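Local coordinates for protein acyl-CoA hydrolase (Bacillus halodurans, PDB 1VPM) that is a hotdog-fold protein that binds coenzyme A and probably hydrolyses long-chain fatty acyl-CoA thioesters to free fatty acids and CoA, at residues S78-T81 against V82-L86. Numbering follows the deposited sequence.
Sequences SSAT and VGDAL. With COA (coenzyme A), chain D.
Thr-81 and Asp-84 make a local contact round a beta turn, in which the carboxylate of Asp-84 returns to the backbone of Thr-81, in the loop between strands 65-75 and 85-95. The backbone forms a type II beta turn from Thr-81 to Asp-84, closed by Asp-84 N donating to Thr-81 O at 3.1 Å; Gly-83 takes a positive phi. The side chain of Asp-84 turns back to the first residue of the turn. With CG beside its own backbone N (chi1 -71°), Asp-84 in the conformer described brings OD2 to Thr-81 N at 3.1 Å. This bond is fairly straight, 164° at the hydrogen, and meets OD2 from above the carboxylate plane. Thr-81 OG1 adds a weak bond to the same oxygen at 3.3 Å, so two groups of one residue meet OD2, while OD1 has a weak hydrogen bond from Leu-111 N. In this hotdog fold the antiparallel sheet wraps around the long helix 43-62, and Leu-86, already on strand 85-95, touches Val-46 and Tyr-49 of that helix. Its methyl CD2 also lies 3.8 Å from Ala-80 CB, an apolar contact between residues flanking the turn that Ile-41 joins from a neighbouring loop. Upstream, the loop borders coenzyme A: its sulfur S1P lies 3.3 Å from Ser-78 O, and Ser-79 CB approaches its O5P. The ligand is hydrogen-bonded to Asp-75 and to Thr-68, Thr-98 and Ser-99 of a neighbouring subunit.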
loop_
_atom_site.group_PDB
_atom_site.type_symbol
_atom_site.label_atom_id
_atom_site.label_comp_id
_atom_site.label_asym_id
_atom_site.label_seq_id
_atom_site.Cartn_x
_atom_site.Cartn_y
_atom_site.Cartn_z
ATOM N N SER A 78 2.254 -16.882 -19.814
ATOM C CA SER A 78 1.866 -15.631 -20.460
ATOM C C SER A 78 1.949 -14.546 -19.421
ATOM O O SER A 78 2.150 -14.834 -18.258
ATOM C CB SER A 78 0.445 -15.736 -21.046
ATOM O OG SER A 78 -0.501 -16.123 -20.068
ATOM N N SER A 79 1.791 -13.307 -19.876
ATOM C CA SER A 79 1.847 -12.132 -19.017
ATOM C C SER A 79 0.463 -11.568 -18.808
ATOM O O SER A 79 -0.551 -12.055 -19.336
ATOM C CB SER A 79 2.730 -11.095 -19.656
ATOM O OG SER A 79 2.295 -10.835 -20.979
ATOM N N ALA A 80 0.388 -10.574 -17.961
ATOM C CA ALA A 80 -0.780 -9.801 -17.869
ATOM C C ALA A 80 -0.236 -8.389 -17.859
ATOM O O ALA A 80 0.931 -8.164 -17.510
ATOM C CB ALA A 80 -1.541 -10.147 -16.607
ATOM N N THR A 81 -1.055 -7.468 -18.271
ATOM C CA THR A 81 -0.691 -6.079 -18.408
ATOM C C THR A 81 -1.738 -5.203 -17.799
ATOM O O THR A 81 -2.813 -5.664 -17.422
ATOM C CB THR A 81 -0.495 -5.719 -19.911
ATOM O OG1 THR A 81 -1.760 -5.715 -20.571
ATOM C CG2 THR A 81 0.376 -6.753 -20.572
ATOM N N VAL A 82 -1.445 -3.914 -17.701
ATOM C CA VAL A 82 -2.315 -2.962 -17.032
ATOM C C VAL A 82 -3.798 -2.897 -17.477
ATOM O O VAL A 82 -4.116 -2.798 -18.662
ATOM C CB VAL A 82 -1.688 -1.562 -17.060
ATOM C CG1 VAL A 82 -2.615 -0.522 -16.469
ATOM C CG2 VAL A 82 -0.390 -1.576 -16.288
ATOM N N GLY A 83 -4.696 -2.975 -16.486
ATOM C CA GLY A 83 -6.120 -2.822 -16.713
ATOM C C GLY A 83 -6.755 -4.153 -17.026
ATOM O O GLY A 83 -7.999 -4.249 -17.044
ATOM N N ASP A 84 -5.914 -5.161 -17.291
ATOM C CA ASP A 84 -6.346 -6.537 -17.321
ATOM C C ASP A 84 -6.741 -6.955 -15.954
ATOM O O ASP A 84 -6.430 -6.312 -14.939
ATOM C CB ASP A 84 -5.245 -7.509 -17.746
ATOM C CG ASP A 84 -4.883 -7.419 -19.176
ATOM O OD1 ASP A 84 -5.637 -6.753 -19.932
ATOM O OD2 ASP A 84 -3.852 -8.063 -19.546
ATOM N N ALA A 85 -7.426 -8.082 -15.910
ATOM C CA ALA A 85 -7.766 -8.605 -14.606
ATOM C C ALA A 85 -7.103 -9.966 -14.517
ATOM O O ALA A 85 -7.041 -10.745 -15.504
ATOM C CB ALA A 85 -9.211 -8.771 -14.451
ATOM N N LEU A 86 -6.646 -10.274 -13.325
ATOM C CA LEU A 86 -6.149 -11.583 -13.012
ATOM C C LEU A 86 -7.184 -12.334 -12.231
ATOM O O LEU A 86 -7.696 -11.822 -11.251
ATOM C CB LEU A 86 -4.902 -11.510 -12.156
ATOM C CG LEU A 86 -3.533 -11.197 -12.699
ATOM C CD1 LEU A 86 -2.537 -11.309 -11.504
ATOM C CD2 LEU A 86 -3.129 -12.204 -13.768
HETATM N N1A COA D . 11.518 -21.245 -17.347
HETATM C C2A COA D . 12.835 -20.992 -17.601
HETATM N N3A COA D . 13.203 -20.412 -18.827
HETATM C C4A COA D . 12.246 -20.094 -19.745
HETATM C C5A COA D . 10.889 -20.361 -19.495
HETATM C C6A COA D . 10.515 -20.951 -18.284
HETATM N N6A COA D . 9.239 -21.340 -18.107
HETATM N N7A COA D . 10.175 -19.966 -20.594
HETATM C C8A COA D . 11.043 -19.456 -21.513
HETATM N N9A COA D . 12.315 -19.538 -21.001
HETATM C C1B COA D . 13.502 -18.937 -21.578
HETATM C C2B COA D . 13.862 -19.631 -22.872
HETATM O O2B COA D . 14.520 -20.844 -22.619
HETATM C C3B COA D . 14.736 -18.578 -23.532
HETATM O O3B COA D . 16.058 -18.829 -23.088
HETATM P P3B COA D . 17.372 -18.447 -23.909
HETATM O O7A COA D . 17.775 -19.624 -24.703
HETATM O O8A COA D . 18.514 -18.090 -23.046
HETATM O O9A COA D . 17.045 -17.217 -24.705
HETATM C C4B COA D . 14.124 -17.261 -23.034
HETATM O O4B COA D . 13.208 -17.630 -22.001
HETATM C C5B COA D . 13.331 -16.494 -24.097
HETATM O O5B COA D . 12.314 -17.361 -24.599
HETATM P P1A COA D . 12.011 -17.587 -26.192
HETATM O O1A COA D . 11.644 -19.040 -26.413
HETATM O O2A COA D . 13.153 -17.095 -27.057
HETATM O O3A COA D . 10.769 -16.618 -26.542
HETATM P P2A COA D . 9.289 -16.611 -25.884
HETATM O O4A COA D . 8.786 -18.040 -25.740
HETATM O O5A COA D . 8.448 -15.689 -26.752
HETATM O O6A COA D . 9.441 -15.908 -24.425
HETATM C CBP COA D . 8.768 -15.795 -22.133
HETATM C CCP COA D . 9.420 -16.653 -23.218
HETATM C CDP COA D . 9.139 -16.342 -20.751
HETATM C CEP COA D . 9.344 -14.371 -22.289
HETATM C CAP COA D . 7.225 -15.804 -22.333
HETATM O OAP COA D . 6.616 -17.090 -22.310
HETATM C C9P COA D . 6.568 -14.886 -21.321
HETATM O O9P COA D . 6.571 -13.510 -21.626
HETATM N N8P COA D . 6.035 -15.354 -20.182
HETATM C C7P COA D . 5.443 -14.377 -19.289
HETATM C C6P COA D . 6.511 -13.643 -18.471
HETATM C C5P COA D . 5.867 -12.690 -17.486
HETATM O O5P COA D . 5.214 -11.723 -17.929
HETATM N N4P COA D . 6.015 -12.947 -16.182
HETATM C C3P COA D . 5.493 -12.057 -15.179
HETATM C C2P COA D . 4.174 -12.448 -14.511
HETATM S S1P COA D . 2.763 -13.096 -15.504
#